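Local coordinates for LRR receptor-like serine/threonine-protein kinase RGI3 (Arabidopsis thaliana, PDB 5HZ0) that perceives RGF peptide hormones at the root cell surface through its extracellular leucine-rich repeats, pairs with SERK co-receptors, and so helps maintain the root stem cell niche, at residues E158-G164 and R183-A188; N210-N216 and S234-N240; I226-L232 and E249-E255; T302-E308 and R326-F332. The protein carries 5 engineered substitutions. All coordinates share one frame. Residues are numbered along the deposited sequence.

Interaction 1 (E158-G164 and R183-A188); sequences ENLVMLG and RVQTIA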
# COMPACT_ATOMS: atom_id res chain seq x y z
N GLU A 158 26.41 21.02 21.18
CA GLU A 158 25.41 21.95 21.67
C GLU A 158 24.68 22.67 20.54
O GLU A 158 23.55 23.12 20.70
CB GLU A 158 26.06 22.96 22.62
CG GLU A 158 27.34 23.59 22.07
CD GLU A 158 27.80 24.78 22.89
OE1 GLU A 158 27.12 25.10 23.89
OE2 GLU A 158 28.83 25.39 22.55
N ASN A 159 25.33 22.77 19.38
CA ASN A 159 24.77 23.49 18.25
C ASN A 159 23.98 22.70 17.21
O ASN A 159 23.58 23.26 16.21
CB ASN A 159 25.89 24.25 17.54
CG ASN A 159 26.45 25.37 18.39
OD1 ASN A 159 25.90 25.71 19.44
ND2 ASN A 159 27.53 25.97 17.93
N LEU A 160 23.79 21.40 17.43
CA LEU A 160 23.11 20.58 16.44
C LEU A 160 21.70 21.09 16.19
O LEU A 160 20.96 21.39 17.12
CB LEU A 160 23.01 19.13 16.90
CG LEU A 160 24.06 18.11 16.50
CD1 LEU A 160 23.77 16.84 17.28
CD2 LEU A 160 24.03 17.83 15.01
N VAL A 161 21.35 21.15 14.91
CA VAL A 161 20.02 21.49 14.43
C VAL A 161 19.42 20.26 13.76
O VAL A 161 18.23 20.00 13.89
CB VAL A 161 19.96 22.79 13.55
CG1 VAL A 161 20.70 23.91 14.26
CG2 VAL A 161 20.52 22.58 12.15
N MET A 162 20.24 19.62 12.93
CA MET A 162 19.83 18.51 12.09
C MET A 162 20.66 17.25 12.40
O MET A 162 21.88 17.26 12.36
CB MET A 162 19.98 18.93 10.62
CG MET A 162 19.74 17.85 9.59
SD MET A 162 18.25 16.89 9.89
CE MET A 162 18.72 15.35 9.11
N LEU A 163 19.98 16.16 12.76
CA LEU A 163 20.65 14.89 13.00
C LEU A 163 19.93 13.75 12.30
O LEU A 163 18.80 13.42 12.64
CB LEU A 163 20.72 14.58 14.50
CG LEU A 163 21.31 13.20 14.83
CD1 LEU A 163 22.81 13.17 14.56
CD2 LEU A 163 21.02 12.75 16.27
N GLY A 164 20.57 13.11 11.34
CA GLY A 164 19.89 11.98 10.80
C GLY A 164 20.81 10.85 10.46
O GLY A 164 21.88 10.95 9.87
N ARG A 183 19.07 23.15 20.66
CA ARG A 183 18.81 23.70 19.34
C ARG A 183 18.41 22.72 18.26
O ARG A 183 18.19 23.15 17.13
CB ARG A 183 20.01 24.54 18.87
CG ARG A 183 20.46 25.52 19.94
CD ARG A 183 21.73 26.21 19.55
NE ARG A 183 21.55 27.65 19.53
CZ ARG A 183 22.53 28.52 19.29
NH1 ARG A 183 23.75 28.08 19.04
NH2 ARG A 183 22.27 29.82 19.29
N VAL A 184 18.36 21.41 18.55
CA VAL A 184 18.03 20.46 17.48
C VAL A 184 16.60 20.62 16.96
O VAL A 184 15.64 20.75 17.72
CB VAL A 184 18.37 18.97 17.83
CG1 VAL A 184 17.21 18.26 18.54
CG2 VAL A 184 18.74 18.20 16.57
N GLN A 185 16.47 20.63 15.64
CA GLN A 185 15.20 20.87 14.97
C GLN A 185 14.61 19.58 14.40
O GLN A 185 13.42 19.31 14.55
CB GLN A 185 15.32 21.98 13.91
CG GLN A 185 15.41 23.38 14.52
CD GLN A 185 15.51 24.49 13.47
OE1 GLN A 185 15.02 24.34 12.35
NE2 GLN A 185 16.15 25.59 13.84
N THR A 186 15.42 18.88 13.62
CA THR A 186 15.03 17.60 13.07
C THR A 186 15.90 16.44 13.57
O THR A 186 17.12 16.45 13.40
CB THR A 186 15.06 17.64 11.54
OG1 THR A 186 14.11 18.62 11.07
CG2 THR A 186 14.71 16.28 10.95
N ILE A 187 15.26 15.46 14.19
CA ILE A 187 15.90 14.19 14.48
C ILE A 187 15.31 13.11 13.55
O ILE A 187 14.15 12.71 13.71
CB ILE A 187 15.72 13.78 15.96
CG1 ILE A 187 16.42 14.76 16.88
CG2 ILE A 187 16.25 12.35 16.21
CD1 ILE A 187 16.27 14.45 18.35
N ALA A 188 16.09 12.65 12.57
CA ALA A 188 15.58 11.60 11.69
C ALA A 188 16.36 10.30 11.83
O ALA A 188 17.44 10.12 11.23
CB ALA A 188 15.61 12.07 10.24
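Two neighbouring rungs of the leucine-rich-repeat solenoid meet here as parallel beta strands: 162-164 and 186-188 run side by side, their axes 4.7 Å apart and 5° from exactly parallel, on the concave sheet of the extracellular domain. Met162 pairs with Thr186, Leu163 with Ile187 and Gly164 with Ala188. The ladder is built from Leu163 N to Thr186 O (2.9 Å) and Ala188 N to Leu163 O (2.8 Å). Just before the strands the chain kinks, and Val161 O accepts two bonds at once, from Gln185 N (2.6 Å) and Thr186 N (3.0 Å). Leu163 and Ile187 face the hydrophobic core, where Leu160 and Val184 also point, Leu160 CB lying 4.4 Å from Val184 CG2. The opposite, peptide-facing side carries Met162, whose SD rests 3.7 Å from Thr186 CB; the hydroxyl of Thr186 bonds to Asn210 of the following rung. At Gly164 a beta carbon would crowd Met162 CE and Ala188 O. At the outer end, a weak hydrogen bond of 3.2 Å from Arg183 NH1 to Asn159 OD1 links the two loops leading into the strands. Met162, Leu163 and Gly164 belong to the small-peptide recognition motif, and Met162 packs on a modified side chain of the bound RGF2 peptide: an inner LRR sheet serving as a hormone-binding surface.

Interaction 2 (N210-N216 and S234-N240); sequences NLYLYQN and SLLLWQN
Strands 210-212 and 234-236 run parallel, axes 4.8 Å apart at 7°, pairing Asn210 with Ser234, Leu211 with Leu235 and Tyr212 with Leu236. Leu211 N donates to Ser234 O (2.9 Å), Leu236 N to Leu211 O (2.8 Å) and Leu213 N to Leu236 O (2.9 Å). Ser234 OG (chi1 p) donates to Asn210 OD1 (2.6 Å) and accepts from Tyr212 OH (3.2 Å); Asn210 ND2 is taken by Thr186. Beyond the strands comes the asparagine ladder of the LRR fold: Asn240 ND2 bonds both Leu213 O (3.0 Å) and its own Leu237 O (3.2 Å), while Asn216 ND2 reaches Leu213 O (2.7 Å) and Ile189 O, and Asn216 OD1 accepts from Leu194 N. Gln215 and Gln239 adopt left-handed backbone angles, and Gln215 N donates to Trp238 O (2.8 Å). Tyr214 and Trp238, both chi1 p, form an offset stack, the Tyr214 ring and Trp238 five-membered ring centroids 4.3 Å apart, planes at 9°. Tyr214 OH and Trp238 NE1 each hydrogen-bond the backbone of the bound peptide.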
# COMPACT_ATOMS: atom_id res chain seq x y z
N ASN A 210 10.62 18.37 14.05
CA ASN A 210 10.31 17.10 13.37
C ASN A 210 10.96 15.87 14.02
O ASN A 210 12.18 15.72 14.05
CB ASN A 210 10.73 17.17 11.89
CG ASN A 210 10.31 18.47 11.22
OD1 ASN A 210 9.12 18.72 11.04
ND2 ASN A 210 11.29 19.29 10.86
N LEU A 211 10.13 14.97 14.54
CA LEU A 211 10.63 13.74 15.14
C LEU A 211 10.26 12.52 14.27
O LEU A 211 9.08 12.19 14.14
CB LEU A 211 10.09 13.61 16.56
CG LEU A 211 10.54 12.38 17.36
CD1 LEU A 211 12.04 12.29 17.39
CD2 LEU A 211 9.97 12.43 18.78
N TYR A 212 11.24 11.91 13.60
CA TYR A 212 10.97 10.74 12.77
C TYR A 212 11.73 9.56 13.33
O TYR A 212 12.94 9.44 13.11
CB TYR A 212 11.44 10.96 11.32
CG TYR A 212 11.04 12.29 10.68
CD1 TYR A 212 9.85 12.93 11.03
CD2 TYR A 212 11.85 12.90 9.74
CE1 TYR A 212 9.50 14.13 10.46
CE2 TYR A 212 11.51 14.10 9.16
CZ TYR A 212 10.33 14.71 9.52
OH TYR A 212 10.00 15.90 8.95
N LEU A 213 11.01 8.73 14.08
CA LEU A 213 11.47 7.43 14.58
C LEU A 213 10.81 6.21 13.94
O LEU A 213 10.83 5.13 14.53
CB LEU A 213 11.40 7.40 16.11
CG LEU A 213 12.22 8.56 16.68
CD1 LEU A 213 12.08 8.66 18.18
CD2 LEU A 213 13.70 8.42 16.26
N TYR A 214 10.10 6.39 12.84
CA TYR A 214 9.31 5.27 12.32
C TYR A 214 10.12 4.05 11.85
O TYR A 214 11.33 4.13 11.60
CB TYR A 214 8.33 5.74 11.23
CG TYR A 214 8.97 6.28 9.97
CD1 TYR A 214 9.31 7.63 9.86
CD2 TYR A 214 9.18 5.47 8.88
CE1 TYR A 214 9.87 8.13 8.69
CE2 TYR A 214 9.73 5.96 7.72
CZ TYR A 214 10.08 7.28 7.63
OH TYR A 214 10.63 7.74 6.46
N GLN A 215 9.45 2.90 11.78
CA GLN A 215 10.08 1.64 11.35
C GLN A 215 11.30 1.21 12.18
O GLN A 215 12.36 0.93 11.66
CB GLN A 215 10.40 1.67 9.87
CG GLN A 215 9.16 1.64 9.01
CD GLN A 215 9.48 1.50 7.56
OE1 GLN A 215 10.38 2.17 7.05
NE2 GLN A 215 8.76 0.62 6.87
N ASN A 216 11.11 1.18 13.49
CA ASN A 216 12.09 0.62 14.40
C ASN A 216 11.33 -0.33 15.30
O ASN A 216 10.21 -0.72 14.96
CB ASN A 216 12.78 1.70 15.24
CG ASN A 216 13.64 2.61 14.41
OD1 ASN A 216 14.74 2.25 14.02
ND2 ASN A 216 13.14 3.82 14.14
N SER A 234 5.99 17.97 12.96
CA SER A 234 5.68 16.64 12.46
C SER A 234 6.22 15.55 13.38
O SER A 234 7.38 15.57 13.81
CB SER A 234 6.18 16.46 11.03
OG SER A 234 7.57 16.67 10.96
N LEU A 235 5.35 14.63 13.73
CA LEU A 235 5.73 13.52 14.58
C LEU A 235 5.47 12.21 13.80
O LEU A 235 4.32 11.81 13.61
CB LEU A 235 4.90 13.61 15.86
CG LEU A 235 5.26 12.82 17.11
CD1 LEU A 235 6.67 13.13 17.58
CD2 LEU A 235 4.25 13.09 18.22
N LEU A 236 6.53 11.55 13.33
CA LEU A 236 6.32 10.24 12.70
C LEU A 236 6.92 9.17 13.58
O LEU A 236 8.14 8.94 13.59
CB LEU A 236 6.98 10.19 11.31
CG LEU A 236 6.46 11.15 10.23
CD1 LEU A 236 7.34 11.11 8.98
CD2 LEU A 236 5.03 10.82 9.87
N LEU A 237 6.05 8.41 14.22
CA LEU A 237 6.39 7.33 15.11
C LEU A 237 5.86 5.98 14.62
O LEU A 237 5.84 5.03 15.33
CB LEU A 237 5.87 7.69 16.51
CG LEU A 237 6.33 8.91 17.30
CD1 LEU A 237 5.86 8.79 18.62
CD2 LEU A 237 7.78 9.07 17.35
N TRP A 238 5.42 5.93 13.40
CA TRP A 238 4.78 4.75 12.83
C TRP A 238 5.65 3.47 12.67
O TRP A 238 6.79 3.51 12.26
CB TRP A 238 3.98 5.05 11.51
CG TRP A 238 4.76 5.48 10.32
CD1 TRP A 238 5.17 6.72 10.07
CD2 TRP A 238 5.23 4.70 9.25
NE1 TRP A 238 5.84 6.78 8.93
CE2 TRP A 238 5.88 5.55 8.38
CE3 TRP A 238 5.14 3.34 8.92
CZ2 TRP A 238 6.47 5.11 7.22
CZ3 TRP A 238 5.69 2.92 7.77
CH2 TRP A 238 6.36 3.79 6.92
N GLN A 239 4.99 2.34 12.91
CA GLN A 239 5.58 1.02 12.86
C GLN A 239 6.70 0.68 13.86
O GLN A 239 7.80 0.49 13.53
CB GLN A 239 5.98 0.71 11.44
CG GLN A 239 6.32 -0.65 11.22
CD GLN A 239 6.48 -0.98 9.80
OE1 GLN A 239 5.57 -0.86 9.02
NE2 GLN A 239 7.63 -1.46 9.47
N ASN A 240 6.31 0.69 15.10
CA ASN A 240 7.10 0.46 16.28
C ASN A 240 6.28 -0.39 17.23
O ASN A 240 5.29 -0.86 16.86
CB ASN A 240 7.51 1.81 16.90
CG ASN A 240 8.73 2.38 16.28
OD1 ASN A 240 9.74 1.87 16.44
ND2 ASN A 240 8.61 3.44 15.57

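Interaction 3 (I226-L232 and E249-E255); sequences IGGLKKL and ELGNCPE
Consecutive leucine-rich repeats pack here through their convex-side connections, each the end of a 3-10 segment (through 228 and through 251) running into an irregular loop. Ile226 CG2 touches Leu250 CD2 (3.7 Å) inside the core. Gly227 lies against the next turn, its CA 3.3 Å from Glu249 O; a beta carbon there would clash with Glu249 CB. Its O faces Asn252 CB at 3.6 Å and receives a weak bond from Lys230 NZ (3.3 Å). Leu229 opens a type I turn ending at Leu232, and its O lies 3.3 Å from Cys253 SG (chi1 m). The Lys230 side chain (chi1 and chi2 m) bends back over the second loop, CD 3.7 Å from Asn252 O, while its backbone O meets Pro254 CD at 3.7 Å. Lys231 CB is directed away from the second segment, and NZ salt-bridges Glu207 of the preceding repeat. Leu232 (chi1 t, chi2 p) returns to the core, its CD2 4.2 Å from Cys253 SG and 4.4 Å from Leu250 CD2.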
# COMPACT_ATOMS: atom_id res chain seq x y z
N ILE A 226 6.64 15.14 25.52
CA ILE A 226 6.56 15.57 24.14
C ILE A 226 5.53 16.71 23.94
O ILE A 226 5.64 17.50 23.01
CB ILE A 226 6.36 14.36 23.18
CG1 ILE A 226 7.69 13.64 23.02
CG2 ILE A 226 5.85 14.78 21.82
CD1 ILE A 226 7.94 13.14 21.62
N GLY A 227 4.59 16.84 24.86
CA GLY A 227 3.61 17.91 24.77
C GLY A 227 4.14 19.28 25.19
O GLY A 227 3.47 20.30 25.04
N GLY A 228 5.35 19.31 25.72
CA GLY A 228 5.94 20.56 26.16
C GLY A 228 6.88 21.09 25.09
O GLY A 228 7.57 22.08 25.31
N LEU A 229 6.88 20.44 23.93
CA LEU A 229 7.67 20.96 22.82
C LEU A 229 6.77 21.89 21.98
O LEU A 229 5.94 21.43 21.17
CB LEU A 229 8.19 19.80 21.96
CG LEU A 229 9.10 18.75 22.63
CD1 LEU A 229 9.64 17.73 21.64
CD2 LEU A 229 10.24 19.39 23.38
N LYS A 230 6.98 23.20 22.11
CA LYS A 230 6.04 24.19 21.55
C LYS A 230 6.21 24.44 20.06
O LYS A 230 5.29 24.94 19.42
CB LYS A 230 6.09 25.52 22.31
CG LYS A 230 5.85 25.43 23.81
CD LYS A 230 4.60 24.60 24.19
CE LYS A 230 4.45 24.50 25.72
NZ LYS A 230 3.58 23.39 26.21
N LYS A 231 7.38 24.09 19.51
CA LYS A 231 7.63 24.26 18.08
C LYS A 231 7.38 23.00 17.25
O LYS A 231 7.57 23.02 16.03
CB LYS A 231 9.06 24.75 17.81
CG LYS A 231 9.56 25.89 18.69
CD LYS A 231 8.84 27.17 18.40
CE LYS A 231 9.56 28.34 19.07
NZ LYS A 231 10.98 28.44 18.62
N LEU A 232 6.97 21.91 17.90
CA LEU A 232 6.76 20.61 17.23
C LEU A 232 5.80 20.69 16.03
O LEU A 232 4.69 21.20 16.14
CB LEU A 232 6.24 19.58 18.23
CG LEU A 232 6.20 18.11 17.80
CD1 LEU A 232 7.61 17.65 17.47
CD2 LEU A 232 5.58 17.22 18.88
N GLU A 249 -1.22 15.84 26.32
CA GLU A 249 -0.42 17.04 26.22
C GLU A 249 -0.06 17.43 24.79
O GLU A 249 0.34 18.57 24.56
CB GLU A 249 0.85 16.87 27.05
CG GLU A 249 0.62 16.96 28.55
CD GLU A 249 -0.13 15.79 29.10
OE1 GLU A 249 -0.09 14.71 28.46
OE2 GLU A 249 -0.75 15.93 30.17
N LEU A 250 -0.20 16.50 23.84
CA LEU A 250 0.03 16.82 22.43
C LEU A 250 -0.89 17.95 21.94
O LEU A 250 -0.54 18.68 21.01
CB LEU A 250 -0.13 15.59 21.54
CG LEU A 250 1.04 14.61 21.54
CD1 LEU A 250 0.70 13.39 20.70
CD2 LEU A 250 2.30 15.28 21.02
N GLY A 251 -2.06 18.10 22.57
CA GLY A 251 -2.94 19.20 22.26
C GLY A 251 -2.35 20.58 22.53
O GLY A 251 -2.93 21.60 22.16
N ASN A 252 -1.20 20.60 23.20
CA ASN A 252 -0.46 21.81 23.57
C ASN A 252 0.64 22.23 22.58
O ASN A 252 1.49 23.05 22.91
CB ASN A 252 0.13 21.69 24.98
CG ASN A 252 -0.90 21.28 26.00
OD1 ASN A 252 -2.10 21.54 25.81
ND2 ASN A 252 -0.46 20.63 27.07
N CYS A 253 0.64 21.63 21.40
CA CYS A 253 1.67 21.90 20.40
C CYS A 253 1.00 22.59 19.22
O CYS A 253 0.53 21.95 18.28
CB CYS A 253 2.32 20.59 19.95
SG CYS A 253 3.16 19.65 21.26
N PRO A 254 0.94 23.93 19.28
CA PRO A 254 0.14 24.74 18.35
C PRO A 254 0.53 24.52 16.91
O PRO A 254 -0.31 24.71 16.04
CB PRO A 254 0.45 26.19 18.78
CG PRO A 254 0.97 26.10 20.14
CD PRO A 254 1.70 24.78 20.22
N GLU A 255 1.77 24.13 16.65
CA GLU A 255 2.26 24.02 15.28
C GLU A 255 2.16 22.63 14.68
O GLU A 255 2.66 22.39 13.59
CB GLU A 255 3.70 24.50 15.16
CG GLU A 255 3.91 25.94 15.58
CD GLU A 255 5.30 26.42 15.22
OE1 GLU A 255 6.09 25.61 14.69
OE2 GLU A 255 5.61 27.61 15.46

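Interaction 4 (T302-E308 and R326-F332); sequences TKLTHLE and RSLTMFF
Adjacent LRR rungs pair as parallel strands 306-308 and 330-332 of the concave sheet, axes 4.8 Å apart at 9°, with His306 opposite Met330, Leu307 opposite Phe331 and Glu308 opposite Phe332. Backbone hydrogen bonds run from Leu307 N to Met330 O (3.0 Å) and Phe332 N to Leu307 O (2.9 Å). At the kink before the strands Thr305 O accepts three bonds, from Thr329 N (2.8 Å), Met330 N (3.1 Å) and Thr329 OG1 (3.2 Å, chi1 p). Thr305 OG1 and His306 ND1 share a hydrogen bond of 2.8 Å; Thr305 OG1 also bonds Gln281 O of the preceding rung. Apolar contacts line the core face: Leu307 (chi1 t, chi2 p) sets CD2 3.9 Å from Phe331 CE1 and CB 4.2 Å from Leu328 CD1. On the peptide-facing side, Met330 (chi1 and chi2 t) and Phe332 (chi1 m) pack on the bound peptide, Met330 on a modified side chain and Phe332 on backbone. Glu308 folds alongside, OE2 3.4 Å from Met330 CG and its CG 3.9 Å from Phe332 CD2. A sulfur-aromatic contact places Met330 SD 4.6 Å from the His306 ring centroid, at the ring edge, with Met330 CE 3.5 Å from His306 NE2.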
# COMPACT_ATOMS: atom_id res chain seq x y z
N THR A 302 -9.60 22.48 11.62
CA THR A 302 -10.27 22.92 10.41
C THR A 302 -9.45 22.61 9.18
O THR A 302 -9.98 22.54 8.08
CB THR A 302 -10.62 24.43 10.48
OG1 THR A 302 -9.46 25.17 10.86
CG2 THR A 302 -11.69 24.65 11.51
N LYS A 303 -8.16 22.42 9.39
CA LYS A 303 -7.25 22.15 8.29
C LYS A 303 -7.02 20.66 7.99
O LYS A 303 -6.19 20.32 7.16
CB LYS A 303 -5.90 22.82 8.54
CG LYS A 303 -5.90 24.34 8.47
CD LYS A 303 -4.59 24.90 9.02
CE LYS A 303 -4.16 26.17 8.29
NZ LYS A 303 -2.69 26.47 8.45
N LEU A 304 -7.73 19.77 8.69
CA LEU A 304 -7.50 18.33 8.50
C LEU A 304 -7.80 17.92 7.07
O LEU A 304 -8.93 18.05 6.61
CB LEU A 304 -8.43 17.55 9.43
CG LEU A 304 -8.02 16.30 10.20
CD1 LEU A 304 -6.61 16.39 10.80
CD2 LEU A 304 -9.04 16.07 11.31
N THR A 305 -6.79 17.44 6.36
CA THR A 305 -7.00 16.73 5.09
C THR A 305 -7.17 15.21 5.22
O THR A 305 -8.01 14.59 4.54
CB THR A 305 -5.92 17.11 4.05
OG1 THR A 305 -4.66 16.58 4.47
CG2 THR A 305 -5.80 18.62 3.97
N HIS A 306 -6.36 14.61 6.08
CA HIS A 306 -6.28 13.15 6.17
C HIS A 306 -6.62 12.65 7.56
O HIS A 306 -5.92 12.96 8.53
CB HIS A 306 -4.88 12.68 5.79
CG HIS A 306 -4.59 12.76 4.33
ND1 HIS A 306 -4.26 13.94 3.70
CD2 HIS A 306 -4.58 11.80 3.36
CE1 HIS A 306 -4.06 13.71 2.41
NE2 HIS A 306 -4.24 12.42 2.19
N LEU A 307 -7.71 11.90 7.67
CA LEU A 307 -8.00 11.24 8.93
C LEU A 307 -8.05 9.73 8.69
O LEU A 307 -9.01 9.22 8.11
CB LEU A 307 -9.32 11.75 9.50
CG LEU A 307 -9.82 11.19 10.83
CD1 LEU A 307 -8.80 11.40 11.95
CD2 LEU A 307 -11.17 11.86 11.17
N GLU A 308 -6.99 9.04 9.14
CA GLU A 308 -6.94 7.59 9.04
C GLU A 308 -6.89 7.03 10.45
O GLU A 308 -5.86 7.10 11.12
CB GLU A 308 -5.70 7.13 8.27
CG GLU A 308 -5.78 7.26 6.76
CD GLU A 308 -5.51 8.67 6.29
OE1 GLU A 308 -4.34 9.10 6.36
OE2 GLU A 308 -6.47 9.35 5.87
N ARG A 326 -13.74 21.06 6.29
CA ARG A 326 -14.12 21.41 4.93
C ARG A 326 -12.99 21.10 3.98
O ARG A 326 -13.17 21.15 2.77
CB ARG A 326 -14.50 22.89 4.85
CG ARG A 326 -15.78 23.23 5.58
CD ARG A 326 -16.98 22.56 4.94
NE ARG A 326 -18.17 22.67 5.77
CZ ARG A 326 -18.96 23.74 5.78
NH1 ARG A 326 -18.68 24.78 5.01
NH2 ARG A 326 -20.02 23.76 6.58
N SER A 327 -11.83 20.79 4.54
CA SER A 327 -10.68 20.43 3.74
C SER A 327 -10.41 18.92 3.65
O SER A 327 -9.50 18.50 2.93
CB SER A 327 -9.45 21.20 4.21
OG SER A 327 -9.59 22.57 3.87
N LEU A 328 -11.22 18.12 4.35
CA LEU A 328 -10.99 16.67 4.41
C LEU A 328 -11.04 16.01 3.02
O LEU A 328 -12.07 16.04 2.32
CB LEU A 328 -12.06 16.05 5.29
CG LEU A 328 -11.89 14.65 5.88
CD1 LEU A 328 -10.72 14.63 6.85
CD2 LEU A 328 -13.18 14.20 6.57
N THR A 329 -9.90 15.44 2.62
CA THR A 329 -9.78 14.64 1.40
C THR A 329 -9.99 13.15 1.58
O THR A 329 -10.46 12.47 0.69
CB THR A 329 -8.46 14.93 0.65
OG1 THR A 329 -7.34 14.51 1.43
CG2 THR A 329 -8.36 16.40 0.38
N MET A 330 -9.57 12.65 2.74
CA MET A 330 -9.49 11.22 2.97
C MET A 330 -10.01 10.87 4.36
O MET A 330 -9.54 11.41 5.37
CB MET A 330 -8.04 10.76 2.84
CG MET A 330 -7.88 9.25 2.81
SD MET A 330 -6.18 8.75 2.52
CE MET A 330 -5.85 9.60 0.97
N PHE A 331 -11.01 9.99 4.41
CA PHE A 331 -11.54 9.56 5.69
C PHE A 331 -11.55 8.01 5.73
O PHE A 331 -12.41 7.35 5.11
CB PHE A 331 -12.95 10.16 5.86
CG PHE A 331 -13.63 9.79 7.15
CD1 PHE A 331 -12.91 9.59 8.32
CD2 PHE A 331 -15.02 9.65 7.19
CE1 PHE A 331 -13.55 9.24 9.51
CE2 PHE A 331 -15.66 9.29 8.37
CZ PHE A 331 -14.91 9.09 9.54
N PHE A 332 -10.62 7.45 6.50
CA PHE A 332 -10.54 6.00 6.70
C PHE A 332 -10.82 5.66 8.16
O PHE A 332 -9.99 5.92 9.04
CB PHE A 332 -9.17 5.43 6.30
CG PHE A 332 -8.89 5.45 4.81
CD1 PHE A 332 -9.83 5.94 3.91
CD2 PHE A 332 -7.69 4.97 4.32
CE1 PHE A 332 -9.56 5.96 2.53
CE2 PHE A 332 -7.41 4.98 2.95
CZ PHE A 332 -8.36 5.47 2.06

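In the fold
Interactions 1, 2 and 4 all join neighbouring strands of one concave sheet, whereas interaction 3 joins convex-side loops. Interactions 1 and 2 are adjacent, strands 186-188 and 210-212 being neighbours, and Thr186 OG1 meets Asn210 ND2 at 2.9 Å; interaction 4 is farther along, its centre about 20 Å from that of interaction 2. Interaction 2 is the most buried and adds an asparagine ladder and an aromatic stack; interactions 1 and 4 are partly buried and include the kinks leading into their strands. Interaction 3, also partly buried, relies on apolar and sulfur contacts rather than backbone ladders, and backs interaction 2 across the core, Ile226 CD1 lying 3.6 Å from Leu211 CD2.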